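Long-range contacts in putative Acetyltransferase (Lactobacillus plantarum WCFS1, PDB 3EFA), which probably transfers an acetyl group from acetyl-coenzyme A to the amino group of a substrate not yet identified, as a member of the GNAT superfamily: residues 6-10 with 44-48; 21-26 with 76-80; 58-62 with 88-93. Residues are numbered along the deposited sequence.

Interaction 1: residues 6-10 with 44-48; sequences IIFSA and DQCEY. With FMT (formic acid), chain E.
The GNAT fold begins here: edge strand 5-9 pairs antiparallel with the start of strand 48-52, and residues 44-46 belong to the loop that leads into it. Ile6, Ile7 and Phe8 are extended, Ser9 is almost fully stretched (phi/psi -179/168°), and Ala10 (-104/19°) turns the chain off the strand. Opposite, Asp44 and Gln45 are in helical-type conformation (-64/-21°, -94/-10°), whereas Cys46 and Glu47 extend toward Tyr48; the touching parts run 157° apart. One hydrogen-bonded pair fixes the register. Ser9 and Tyr48, with CA atoms 5.7 Å apart, exchange Ser9 N to Tyr48 O and Tyr48 N to Ser9 O, each 3.2 Å, and Phe8 CA adds a CA-H...O contact to Tyr48 O at 3.5 Å. Past this pair Ala10 CB sits against the incoming backbone, 3.3 Å from Cys46 O and 3.5 Å from Asp44 O. Tyr48 (chi1 -53°, m) is on the same sheet face as Ser9, packs under helix 12-29 and bonds Asp42 through its hydroxyl. Phe8 (chi1 -63°, m) stacks on Trp99 of helix 88-102. Glu47 (m, t) folds its side chain alongside Ala10, with CG 4.1 Å from Ala10 N. A water accepts from Ala10 N and donates to Glu47 OE2, 3.1 Å from each atom.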
ATOM      1  N   ILE A   6     -11.234 -26.585 -10.703  1.00 42.38           N
ATOM      2  CA  ILE A   6     -10.332 -25.435 -10.581  1.00 44.61           C
ATOM      3  C   ILE A   6      -8.877 -25.818 -10.886  1.00 43.62           C
ATOM      4  O   ILE A   6      -8.380 -26.815 -10.374  1.00 43.92           O
ATOM      5  CB  ILE A   6     -10.402 -24.819  -9.160  1.00 40.26           C
ATOM      6  CG1 ILE A   6     -11.790 -24.213  -8.900  1.00 35.65           C
ATOM      7  CG2 ILE A   6      -9.295 -23.776  -8.963  1.00 32.65           C
ATOM      8  CD1 ILE A   6     -12.073 -23.900  -7.403  1.00 41.24           C
ATOM      9  N   ILE A   7      -8.197 -25.013 -11.701  1.00 43.04           N
ATOM     10  CA  ILE A   7      -6.825 -25.306 -12.127  1.00 33.73           C
ATOM     11  C   ILE A   7      -5.845 -24.147 -11.884  1.00 38.78           C
ATOM     12  O   ILE A   7      -6.117 -23.006 -12.250  1.00 41.45           O
ATOM     13  CB  ILE A   7      -6.786 -25.731 -13.637  1.00 52.26           C
ATOM     14  CG1 ILE A   7      -7.555 -27.042 -13.835  1.00 48.37           C
ATOM     15  CG2 ILE A   7      -5.334 -25.857 -14.166  1.00 31.55           C
ATOM     16  CD1 ILE A   7      -7.525 -27.556 -15.251  1.00 49.94           C
ATOM     17  N   PHE A   8      -4.711 -24.461 -11.259  1.00 45.60           N
ATOM     18  CA  PHE A   8      -3.630 -23.499 -11.025  1.00 46.63           C
ATOM     19  C   PHE A   8      -2.394 -23.921 -11.820  1.00 46.90           C
ATOM     20  O   PHE A   8      -1.771 -24.919 -11.476  1.00 45.92           O
ATOM     21  CB  PHE A   8      -3.229 -23.461  -9.534  1.00 37.60           C
ATOM     22  CG  PHE A   8      -4.319 -23.006  -8.599  1.00 38.76           C
ATOM     23  CD1 PHE A   8      -4.557 -21.651  -8.387  1.00 37.79           C
ATOM     24  CD2 PHE A   8      -5.077 -23.937  -7.886  1.00 42.99           C
ATOM     25  CE1 PHE A   8      -5.566 -21.229  -7.502  1.00 38.78           C
ATOM     26  CE2 PHE A   8      -6.082 -23.530  -6.998  1.00 43.79           C
ATOM     27  CZ  PHE A   8      -6.333 -22.172  -6.808  1.00 42.28           C
ATOM     28  N   SER A   9      -2.013 -23.170 -12.852  1.00 47.12           N
ATOM     29  CA  SER A   9      -0.847 -23.560 -13.660  1.00 43.97           C
ATOM     30  C   SER A   9      -0.494 -22.597 -14.794  1.00 45.18           C
ATOM     31  O   SER A   9      -1.285 -21.720 -15.151  1.00 42.98           O
ATOM     32  CB  SER A   9      -1.034 -24.980 -14.242  1.00 46.15           C
ATOM     33  OG  SER A   9      -1.760 -24.958 -15.463  1.00 37.15           O
ATOM     34  N   ALA A  10       0.688 -22.805 -15.379  1.00 41.24           N
ATOM     35  CA  ALA A  10       1.180 -21.987 -16.492  1.00 34.41           C
ATOM     36  C   ALA A  10       1.082 -22.667 -17.873  1.00 39.36           C
ATOM     37  O   ALA A  10       1.765 -22.257 -18.808  1.00 41.85           O
ATOM     38  CB  ALA A  10       2.625 -21.571 -16.225  1.00 36.50           C
ATOM     39  N   ASP A  44       5.464 -17.044 -20.275  0.50 61.78           N
ATOM     40  CA  ASP A  44       5.218 -18.492 -20.261  0.50 59.09           C
ATOM     41  C   ASP A  44       5.290 -19.086 -18.863  0.50 56.92           C
ATOM     42  O   ASP A  44       4.779 -20.179 -18.609  0.50 56.94           O
ATOM     43  CB  ASP A  44       6.264 -19.211 -21.113  0.50 55.18           C
ATOM     44  CG  ASP A  44       6.049 -19.007 -22.581  0.50 50.06           C
ATOM     45  OD1 ASP A  44       4.885 -18.798 -22.968  0.50 58.48           O
ATOM     46  OD2 ASP A  44       7.039 -19.057 -23.342  0.50 45.96           O
ATOM     47  N   GLN A  45       5.954 -18.362 -17.975  1.00 49.53           N
ATOM     48  CA  GLN A  45       6.226 -18.818 -16.617  0.50 55.41           C
ATOM     49  C   GLN A  45       5.175 -18.341 -15.613  1.00 57.07           C
ATOM     50  O   GLN A  45       5.179 -18.762 -14.445  1.00 48.51           O
ATOM     51  CB  GLN A  45       7.608 -18.329 -16.153  0.50 61.86           C
ATOM     52  CG  GLN A  45       8.798 -19.141 -16.667  0.50 67.12           C
ATOM     53  CD  GLN A  45       9.603 -18.424 -17.740  0.50 68.11           C
ATOM     54  OE1 GLN A  45       9.450 -17.220 -17.954  0.50 69.08           O
ATOM     55  NE2 GLN A  45      10.478 -19.165 -18.413  0.50 66.51           N
ATOM     56  N   CYS A  46       4.294 -17.433 -16.045  1.00 53.11           N
ATOM     57  CA  CYS A  46       3.275 -16.885 -15.142  1.00 41.64           C
ATOM     58  C   CYS A  46       2.137 -17.884 -14.910  1.00 44.01           C
ATOM     59  O   CYS A  46       1.631 -18.478 -15.861  1.00 35.30           O
ATOM     60  CB  CYS A  46       2.706 -15.567 -15.677  1.00 42.05           C
ATOM     61  SG  CYS A  46       1.605 -14.678 -14.500  1.00 39.58           S
ATOM     62  N   GLU A  47       1.740 -18.063 -13.650  1.00 42.44           N
ATOM     63  CA  GLU A  47       0.656 -18.991 -13.306  1.00 43.77           C
ATOM     64  C   GLU A  47      -0.702 -18.308 -13.175  1.00 41.55           C
ATOM     65  O   GLU A  47      -0.802 -17.219 -12.613  1.00 38.76           O
ATOM     66  CB  GLU A  47       0.996 -19.753 -12.025  1.00 40.64           C
ATOM     67  CG  GLU A  47       2.195 -20.684 -12.210  1.00 49.72           C
ATOM     68  CD  GLU A  47       2.546 -21.486 -10.972  1.00 48.96           C
ATOM     69  OE1 GLU A  47       2.803 -20.883  -9.895  1.00 46.25           O
ATOM     70  OE2 GLU A  47       2.593 -22.728 -11.088  1.00 53.61           O
ATOM     71  N   TYR A  48      -1.753 -18.951 -13.683  1.00 33.79           N
ATOM     72  CA  TYR A  48      -3.103 -18.377 -13.584  1.00 30.27           C
ATOM     73  C   TYR A  48      -4.051 -19.344 -12.878  1.00 38.02           C
ATOM     74  O   TYR A  48      -3.858 -20.551 -12.932  1.00 38.12           O
ATOM     75  CB  TYR A  48      -3.636 -17.992 -14.979  1.00 46.69           C
ATOM     76  CG  TYR A  48      -2.680 -17.102 -15.757  1.00 47.71           C
ATOM     77  CD1 TYR A  48      -2.849 -15.716 -15.780  1.00 39.39           C
ATOM     78  CD2 TYR A  48      -1.583 -17.641 -16.442  1.00 36.21           C
ATOM     79  CE1 TYR A  48      -1.965 -14.893 -16.478  1.00 39.74           C
ATOM     80  CE2 TYR A  48      -0.686 -16.820 -17.136  1.00 37.84           C
ATOM     81  CZ  TYR A  48      -0.886 -15.439 -17.153  1.00 43.92           C
ATOM     82  OH  TYR A  48      -0.014 -14.598 -17.833  1.00 39.92           O
TER
HETATM   83  C   FMT E 204     -11.933 -28.215  -8.043  1.00 82.86           C
HETATM   84  O1  FMT E 204     -12.415 -28.268  -6.903  1.00 83.83           O
HETATM   85  O2  FMT E 204     -10.802 -28.605  -8.355  1.00 74.24           O
HETATM   86  O   HOH W   1       2.413 -24.623 -13.584  1.00 59.55           O

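Interaction 2: residues 21-26 with 76-80; sequences LRQAVF and RVCTR. With FMT (formic acid), chain C.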
ATOM      1  N   LEU A  21     -10.829 -14.995 -21.324  1.00 31.82           N
ATOM      2  CA  LEU A  21     -11.706 -14.277 -20.381  1.00 34.97           C
ATOM      3  C   LEU A  21     -11.345 -12.786 -20.288  1.00 38.04           C
ATOM      4  O   LEU A  21     -12.220 -11.925 -20.411  1.00 42.14           O
ATOM      5  CB  LEU A  21     -11.714 -14.944 -18.998  1.00 38.62           C
ATOM      6  CG  LEU A  21     -12.392 -16.335 -18.932  1.00 44.32           C
ATOM      7  CD1 LEU A  21     -12.302 -16.990 -17.549  1.00 34.32           C
ATOM      8  CD2 LEU A  21     -13.847 -16.271 -19.381  1.00 42.24           C
ATOM      9  N   ARG A  22     -10.056 -12.482 -20.122  1.00 37.07           N
ATOM     10  CA  ARG A  22      -9.610 -11.087 -19.978  1.00 44.56           C
ATOM     11  C   ARG A  22      -9.821 -10.256 -21.261  1.00 43.88           C
ATOM     12  O   ARG A  22     -10.186  -9.072 -21.192  1.00 40.82           O
ATOM     13  CB  ARG A  22      -8.153 -11.008 -19.484  1.00 35.69           C
ATOM     14  CG  ARG A  22      -7.877 -11.728 -18.121  1.00 32.49           C
ATOM     15  CD  ARG A  22      -6.375 -12.016 -17.901  1.00 32.58           C
ATOM     16  NE  ARG A  22      -5.537 -10.845 -18.170  1.00 40.24           N
ATOM     17  CZ  ARG A  22      -4.204 -10.850 -18.259  1.00 44.67           C
ATOM     18  NH1 ARG A  22      -3.508 -11.980 -18.109  1.00 33.60           N
ATOM     19  NH2 ARG A  22      -3.561  -9.714 -18.509  1.00 34.21           N
ATOM     20  N   GLN A  23      -9.612 -10.874 -22.423  1.00 40.47           N
ATOM     21  CA  GLN A  23      -9.833 -10.180 -23.703  1.00 43.84           C
ATOM     22  C   GLN A  23     -11.313  -9.807 -23.854  1.00 39.13           C
ATOM     23  O   GLN A  23     -11.652  -8.702 -24.286  1.00 40.39           O
ATOM     24  CB  GLN A  23      -9.349 -11.042 -24.897  1.00 34.97           C
ATOM     25  CG  GLN A  23      -9.810 -10.586 -26.308  1.00 32.35           C
ATOM     26  CD  GLN A  23      -9.059  -9.361 -26.853  1.00 40.97           C
ATOM     27  OE1 GLN A  23      -7.930  -9.062 -26.447  1.00 40.03           O
ATOM     28  NE2 GLN A  23      -9.695  -8.645 -27.774  1.00 39.45           N
ATOM     29  N   ALA A  24     -12.194 -10.723 -23.473  1.00 38.75           N
ATOM     30  CA  ALA A  24     -13.621 -10.488 -23.646  1.00 40.97           C
ATOM     31  C   ALA A  24     -14.138  -9.398 -22.708  1.00 44.15           C
ATOM     32  O   ALA A  24     -14.904  -8.532 -23.141  1.00 49.46           O
ATOM     33  CB  ALA A  24     -14.423 -11.785 -23.472  1.00 31.17           C
ATOM     34  N   VAL A  25     -13.703  -9.439 -21.443  1.00 39.06           N
ATOM     35  CA  VAL A  25     -14.200  -8.535 -20.395  1.00 37.74           C
ATOM     36  C   VAL A  25     -13.529  -7.149 -20.360  1.00 44.52           C
ATOM     37  O   VAL A  25     -14.203  -6.119 -20.444  1.00 44.93           O
ATOM     38  CB  VAL A  25     -14.094  -9.186 -18.981  1.00 41.33           C
ATOM     39  CG1 VAL A  25     -14.463  -8.191 -17.890  1.00 41.03           C
ATOM     40  CG2 VAL A  25     -14.984 -10.430 -18.876  1.00 41.81           C
ATOM     41  N   PHE A  26     -12.207  -7.123 -20.216  1.00 53.23           N
ATOM     42  CA  PHE A  26     -11.479  -5.855 -20.075  1.00 50.61           C
ATOM     43  C   PHE A  26     -11.324  -5.103 -21.402  1.00 51.19           C
ATOM     44  O   PHE A  26     -11.609  -3.911 -21.469  1.00 51.20           O
ATOM     45  CB  PHE A  26     -10.090  -6.067 -19.443  1.00 41.42           C
ATOM     46  CG  PHE A  26     -10.124  -6.521 -18.004  1.00 42.45           C
ATOM     47  CD1 PHE A  26     -10.628  -5.685 -16.997  1.00 47.47           C
ATOM     48  CD2 PHE A  26      -9.627  -7.769 -17.646  1.00 35.12           C
ATOM     49  CE1 PHE A  26     -10.655  -6.097 -15.657  1.00 41.53           C
ATOM     50  CE2 PHE A  26      -9.647  -8.196 -16.312  1.00 44.52           C
ATOM     51  CZ  PHE A  26     -10.160  -7.354 -15.311  1.00 47.12           C
ATOM     52  N   ARG A  76      -5.677  -9.319 -12.139  1.00 44.53           N
ATOM     53  CA  ARG A  76      -6.460  -9.544 -13.371  1.00 39.27           C
ATOM     54  C   ARG A  76      -7.709 -10.430 -13.150  1.00 40.38           C
ATOM     55  O   ARG A  76      -7.916 -11.462 -13.833  1.00 35.95           O
ATOM     56  CB  ARG A  76      -5.558 -10.073 -14.504  1.00 42.24           C
ATOM     57  CG  ARG A  76      -4.350  -9.154 -14.825  1.00 47.99           C
ATOM     58  CD  ARG A  76      -4.799  -7.724 -15.159  1.00 39.44           C
ATOM     59  NE  ARG A  76      -3.862  -6.960 -15.994  1.00 38.23           N
ATOM     60  CZ  ARG A  76      -2.946  -6.092 -15.546  1.00 50.44           C
ATOM     61  NH1 ARG A  76      -2.786  -5.869 -14.239  1.00 43.37           N
ATOM     62  NH2 ARG A  76      -2.170  -5.441 -16.415  1.00 45.44           N
ATOM     63  N   VAL A  77      -8.542  -9.982 -12.210  1.00 35.82           N
ATOM     64  CA  VAL A  77      -9.718 -10.702 -11.709  1.00 38.31           C
ATOM     65  C   VAL A  77     -10.974 -10.440 -12.554  1.00 45.47           C
ATOM     66  O   VAL A  77     -11.366  -9.292 -12.733  1.00 50.24           O
ATOM     67  CB  VAL A  77     -10.022 -10.251 -10.269  1.00 36.41           C
ATOM     68  CG1 VAL A  77     -11.104 -11.128  -9.630  1.00 31.50           C
ATOM     69  CG2 VAL A  77      -8.728 -10.236  -9.424  1.00 36.90           C
ATOM     70  N   CYS A  78     -11.607 -11.491 -13.074  1.00 41.15           N
ATOM     71  CA  CYS A  78     -12.812 -11.301 -13.893  1.00 35.02           C
ATOM     72  C   CYS A  78     -13.649 -12.568 -14.110  1.00 35.51           C
ATOM     73  O   CYS A  78     -13.165 -13.694 -13.942  1.00 37.94           O
ATOM     74  CB  CYS A  78     -12.470 -10.628 -15.238  1.00 41.20           C
ATOM     75  SG  CYS A  78     -11.494 -11.611 -16.433  1.00 40.73           S
ATOM     76  N   THR A  79     -14.908 -12.366 -14.493  1.00 36.41           N
ATOM     77  CA  THR A  79     -15.871 -13.457 -14.633  1.00 32.43           C
ATOM     78  C   THR A  79     -16.661 -13.313 -15.931  1.00 40.34           C
ATOM     79  O   THR A  79     -17.088 -12.209 -16.277  1.00 42.64           O
ATOM     80  CB  THR A  79     -16.868 -13.465 -13.444  1.00 39.40           C
ATOM     81  OG1 THR A  79     -16.166 -13.754 -12.228  1.00 39.18           O
ATOM     82  CG2 THR A  79     -17.987 -14.503 -13.650  1.00 41.69           C
ATOM     83  N   ARG A  80     -16.855 -14.423 -16.643  1.00 37.19           N
ATOM     84  CA  ARG A  80     -17.666 -14.429 -17.864  1.00 37.45           C
ATOM     85  C   ARG A  80     -19.042 -13.811 -17.580  1.00 45.65           C
ATOM     86  O   ARG A  80     -19.671 -14.104 -16.547  1.00 38.77           O
ATOM     87  CB  ARG A  80     -17.813 -15.857 -18.421  1.00 40.66           C
ATOM     88  CG  ARG A  80     -18.372 -15.920 -19.845  1.00 46.20           C
ATOM     89  CD  ARG A  80     -18.625 -17.347 -20.339  1.00 47.12           C
ATOM     90  NE  ARG A  80     -17.405 -18.127 -20.515  1.00 50.11           N
ATOM     91  CZ  ARG A  80     -16.947 -18.594 -21.683  1.00 47.98           C
ATOM     92  NH1 ARG A  80     -17.593 -18.367 -22.822  1.00 37.58           N
ATOM     93  NH2 ARG A  80     -15.828 -19.306 -21.712  1.00 43.08           N
TER
HETATM   94  C   FMT C 202     -18.462 -12.790  -9.911  1.00 64.17           C
HETATM   95  O1  FMT C 202     -18.351 -14.017  -9.834  1.00 57.02           O
HETATM   96  O2  FMT C 202     -19.499 -12.208 -10.240  1.00 67.40           O
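This is helix-on-sheet packing in the GNAT fold: helix 12-29 lies on strand 71-79, the axes of 21-26 and 77-79 passing 8.4 Å apart at 82°. Cys78 is the centre of the contact. Its side chain points toward the helix, where SG lies 4.2 Å from Leu21 CB and 4.0 Å from Arg22 CG, and CB lies 4.1 Å from Val25 CG1 and 3.9 Å from Phe26 CE2. The sulfur also makes an oblique sulfur-aromatic contact with the Phe26 ring, 4.9 Å from SG to the centroid. Phe26 CZ reaches Val77 O (3.4 Å), while Leu21 CD2 meets Arg80 CB (4.1 Å). Arg76, left-handed at phi/psi 39/56°, turns a corner that breaks strand 71-79, consistent with the bulge that in GNAT relatives helps splay this strand from the next where acetyl-CoA binds. Two like charges come close, Arg22 NH2 to Arg76 NE at 3.7 Å, with Arg76 CB over one face of the Arg22 guanidinium. Arg22 is balanced by salt bridges to Glu37 and Asp42, while Arg76 hydrogen-bonds the backbone carbonyl of Glu37. Strand 57-66, the sheet neighbour of 71-79, extends the same platform, with Thr61 touching both Leu21 and Cys78.

Interaction 3: residues 58-62 with 88-93; sequences PITTL and WGRQLL. With FMT (formic acid), chain C.
Leu92, Thr60 and Leu62 dominate this packing of helix 88-102 against strand 57-66, part of the alpha/beta core of the GNAT fold. The axes of 58-62 and 88-93 cross at -50° with a closest approach of 8.3 Å; Thr60 lies by Gly89 (CA-CA 6.1 Å) and Thr61 by Leu92 (7.5 Å). Ile59 (phi/psi -126/-22°) followed by extended Thr60 fits a classic beta bulge, both pairing with Leu51, and so both point at the helix; Thr61 points away and Leu62 toward it again. Leu92 (chi1/chi2 t, p) lays CD2 along the strand, 3.8 Å from Thr60 O, 3.6 Å from Thr61 CA and 3.9 Å from Leu62 N. Leu62 (p, p) answers with CD2 4.2 Å from Leu92 CG and 4.4 Å from Leu93 CD1. Thr60 (t) brings CG2 to 3.9 Å from Leu92 CD2, with OG1 3.9 Å from Gly89 CA and bonded to Thr79. Gly89 closes the R-x-x-G-x-G signature that begins before the helix and in relatives binds the coenzyme A pyrophosphate; here Gly89 N donates to O1 of a formate, 3.1 Å. At the bulge, Ile59 CD1 makes a CH-pi contact over the Trp88 (chi1 m) five-membered ring, 3.6 Å from its centroid.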
ATOM      1  N   PRO A  58     -14.423 -22.396 -19.307  1.00 38.69           N
ATOM      2  CA  PRO A  58     -13.889 -21.589 -18.200  1.00 41.36           C
ATOM      3  C   PRO A  58     -14.830 -20.414 -17.924  1.00 41.96           C
ATOM      4  O   PRO A  58     -15.340 -19.853 -18.895  1.00 38.53           O
ATOM      5  CB  PRO A  58     -12.548 -21.088 -18.743  1.00 33.40           C
ATOM      6  CG  PRO A  58     -12.699 -21.076 -20.231  1.00 33.48           C
ATOM      7  CD  PRO A  58     -13.733 -22.137 -20.586  1.00 35.25           C
ATOM      8  N   ILE A  59     -15.064 -20.057 -16.659  1.00 38.45           N
ATOM      9  CA  ILE A  59     -16.009 -18.971 -16.342  1.00 38.67           C
ATOM     10  C   ILE A  59     -15.482 -17.829 -15.451  1.00 40.34           C
ATOM     11  O   ILE A  59     -16.032 -16.717 -15.463  1.00 36.21           O
ATOM     12  CB  ILE A  59     -17.352 -19.494 -15.752  1.00 39.31           C
ATOM     13  CG1 ILE A  59     -17.137 -20.147 -14.387  1.00 41.51           C
ATOM     14  CG2 ILE A  59     -18.050 -20.446 -16.719  1.00 34.95           C
ATOM     15  CD1 ILE A  59     -18.432 -20.301 -13.579  1.00 41.54           C
ATOM     16  N   THR A  60     -14.437 -18.086 -14.675  1.00 33.02           N
ATOM     17  CA  THR A  60     -13.852 -17.028 -13.864  1.00 35.26           C
ATOM     18  C   THR A  60     -12.344 -17.279 -13.695  1.00 42.78           C
ATOM     19  O   THR A  60     -11.894 -18.431 -13.789  1.00 37.69           O
ATOM     20  CB  THR A  60     -14.625 -16.855 -12.506  1.00 40.23           C
ATOM     21  OG1 THR A  60     -14.217 -15.646 -11.852  1.00 35.36           O
ATOM     22  CG2 THR A  60     -14.415 -18.062 -11.577  1.00 31.25           C
ATOM     23  N   THR A  61     -11.570 -16.205 -13.493  1.00 35.10           N
ATOM     24  CA  THR A  61     -10.105 -16.300 -13.463  1.00 31.72           C
ATOM     25  C   THR A  61      -9.434 -15.222 -12.607  1.00 30.10           C
ATOM     26  O   THR A  61      -9.993 -14.152 -12.377  1.00 37.43           O
ATOM     27  CB  THR A  61      -9.484 -16.231 -14.906  1.00 36.47           C
ATOM     28  OG1 THR A  61      -8.064 -16.422 -14.839  1.00 32.68           O
ATOM     29  CG2 THR A  61      -9.750 -14.875 -15.549  1.00 32.15           C
ATOM     30  N   LEU A  62      -8.227 -15.518 -12.143  1.00 34.33           N
ATOM     31  CA  LEU A  62      -7.343 -14.509 -11.549  1.00 38.90           C
ATOM     32  C   LEU A  62      -5.859 -14.826 -11.840  1.00 38.95           C
ATOM     33  O   LEU A  62      -5.509 -15.968 -12.158  1.00 36.12           O
ATOM     34  CB  LEU A  62      -7.610 -14.347 -10.039  1.00 45.27           C
ATOM     35  CG  LEU A  62      -7.328 -15.491  -9.051  1.00 44.55           C
ATOM     36  CD1 LEU A  62      -5.837 -15.616  -8.717  1.00 36.59           C
ATOM     37  CD2 LEU A  62      -8.141 -15.292  -7.772  1.00 35.88           C
ATOM     38  N   TRP A  88     -19.218 -17.406  -7.992  1.00 36.39           N
ATOM     39  CA  TRP A  88     -18.073 -18.147  -8.533  1.00 46.63           C
ATOM     40  C   TRP A  88     -16.709 -17.465  -8.262  1.00 42.74           C
ATOM     41  O   TRP A  88     -15.738 -18.126  -7.863  1.00 34.12           O
ATOM     42  CB  TRP A  88     -18.253 -18.476 -10.034  1.00 46.86           C
ATOM     43  CG  TRP A  88     -19.448 -19.375 -10.336  1.00 51.68           C
ATOM     44  CD1 TRP A  88     -20.587 -19.029 -11.022  1.00 51.44           C
ATOM     45  CD2 TRP A  88     -19.619 -20.758  -9.957  1.00 47.08           C
ATOM     46  NE1 TRP A  88     -21.446 -20.107 -11.096  1.00 44.58           N
ATOM     47  CE2 TRP A  88     -20.879 -21.176 -10.454  1.00 46.04           C
ATOM     48  CE3 TRP A  88     -18.827 -21.679  -9.259  1.00 38.20           C
ATOM     49  CZ2 TRP A  88     -21.368 -22.481 -10.264  1.00 43.34           C
ATOM     50  CZ3 TRP A  88     -19.312 -22.979  -9.074  1.00 42.42           C
ATOM     51  CH2 TRP A  88     -20.572 -23.366  -9.574  1.00 40.72           C
ATOM     52  N   GLY A  89     -16.630 -16.156  -8.478  1.00 37.93           N
ATOM     53  CA  GLY A  89     -15.412 -15.427  -8.154  1.00 44.30           C
ATOM     54  C   GLY A  89     -14.980 -15.640  -6.706  1.00 45.39           C
ATOM     55  O   GLY A  89     -13.797 -15.828  -6.411  1.00 41.98           O
ATOM     56  N   ARG A  90     -15.953 -15.629  -5.799  1.00 42.89           N
ATOM     57  CA  ARG A  90     -15.692 -15.801  -4.370  1.00 39.59           C
ATOM     58  C   ARG A  90     -15.154 -17.197  -4.066  1.00 41.31           C
ATOM     59  O   ARG A  90     -14.249 -17.357  -3.236  1.00 38.60           O
ATOM     60  CB  ARG A  90     -16.972 -15.512  -3.564  1.00 45.40           C
ATOM     61  CG  ARG A  90     -16.749 -15.164  -2.096  1.00 51.92           C
ATOM     62  CD  ARG A  90     -18.012 -14.587  -1.427  1.00 58.60           C
ATOM     63  NE  ARG A  90     -19.194 -15.391  -1.719  1.00 69.54           N
ATOM     64  CZ  ARG A  90     -20.291 -14.934  -2.319  1.00 67.40           C
ATOM     65  NH1 ARG A  90     -20.383 -13.653  -2.660  1.00 68.91           N
ATOM     66  NH2 ARG A  90     -21.307 -15.760  -2.561  1.00 52.38           N
ATOM     67  N   GLN A  91     -15.720 -18.201  -4.747  1.00 41.12           N
ATOM     68  CA  GLN A  91     -15.265 -19.588  -4.665  1.00 39.31           C
ATOM     69  C   GLN A  91     -13.810 -19.737  -5.149  1.00 41.12           C
ATOM     70  O   GLN A  91     -12.995 -20.410  -4.506  1.00 43.94           O
ATOM     71  CB  GLN A  91     -16.182 -20.484  -5.504  1.00 46.92           C
ATOM     72  CG  GLN A  91     -16.138 -21.975  -5.169  1.00 58.74           C
ATOM     73  CD  GLN A  91     -17.366 -22.447  -4.389  1.00 79.44           C
ATOM     74  OE1 GLN A  91     -18.370 -21.735  -4.301  1.00 84.44           O
ATOM     75  NE2 GLN A  91     -17.291 -23.656  -3.827  1.00 75.35           N
ATOM     76  N   LEU A  92     -13.489 -19.114  -6.281  1.00 37.87           N
ATOM     77  CA  LEU A  92     -12.125 -19.135  -6.818  1.00 37.49           C
ATOM     78  C   LEU A  92     -11.116 -18.533  -5.832  1.00 46.39           C
ATOM     79  O   LEU A  92     -10.058 -19.127  -5.559  1.00 41.12           O
ATOM     80  CB  LEU A  92     -12.047 -18.396  -8.166  1.00 32.08           C
ATOM     81  CG  LEU A  92     -10.685 -18.450  -8.896  1.00 39.86           C
ATOM     82  CD1 LEU A  92     -10.147 -19.886  -9.031  1.00 33.27           C
ATOM     83  CD2 LEU A  92     -10.721 -17.776 -10.264  1.00 39.20           C
ATOM     84  N   LEU A  93     -11.455 -17.359  -5.296  1.00 40.96           N
ATOM     85  CA  LEU A  93     -10.574 -16.660  -4.373  1.00 40.68           C
ATOM     86  C   LEU A  93     -10.310 -17.466  -3.102  1.00 40.48           C
ATOM     87  O   LEU A  93      -9.156 -17.576  -2.655  1.00 38.71           O
ATOM     88  CB  LEU A  93     -11.138 -15.283  -4.023  1.00 44.66           C
ATOM     89  CG  LEU A  93     -10.318 -14.460  -3.021  1.00 42.25           C
ATOM     90  CD1 LEU A  93      -8.920 -14.127  -3.585  1.00 32.66           C
ATOM     91  CD2 LEU A  93     -11.072 -13.178  -2.598  1.00 39.94           C
TER
HETATM   92  C   FMT C 202     -18.462 -12.790  -9.911  1.00 64.17           C
HETATM   93  O1  FMT C 202     -18.351 -14.017  -9.834  1.00 57.02           O
HETATM   94  O2  FMT C 202     -19.499 -12.208 -10.240  1.00 67.40           O

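In the fold
The three contacts share one mixed sheet. Helix 12-29 packs on one face of its central strands in interaction 2 and helix 88-102 on the other in interaction 3, their centres about 11 Å apart. The neighbouring strands 57-66 and 71-79 join them: Arg80 N lies 2.7 Å from Ile59 O, and Thr79 OG1 the same distance from Thr60 OG1. Both contacts touch one formate, also bonded to Gly85 N, which probably marks the pyrophosphate site for acetyl-CoA. Interaction 1 lies toward the sheet edge, about 16 Å from interaction 2 and 14 Å from interaction 3, yet touches both, through Tyr48 CE1 to Arg22 NH1 (3.7 Å) and Ile6 CG2 to Leu92 CD1 (4.0 Å).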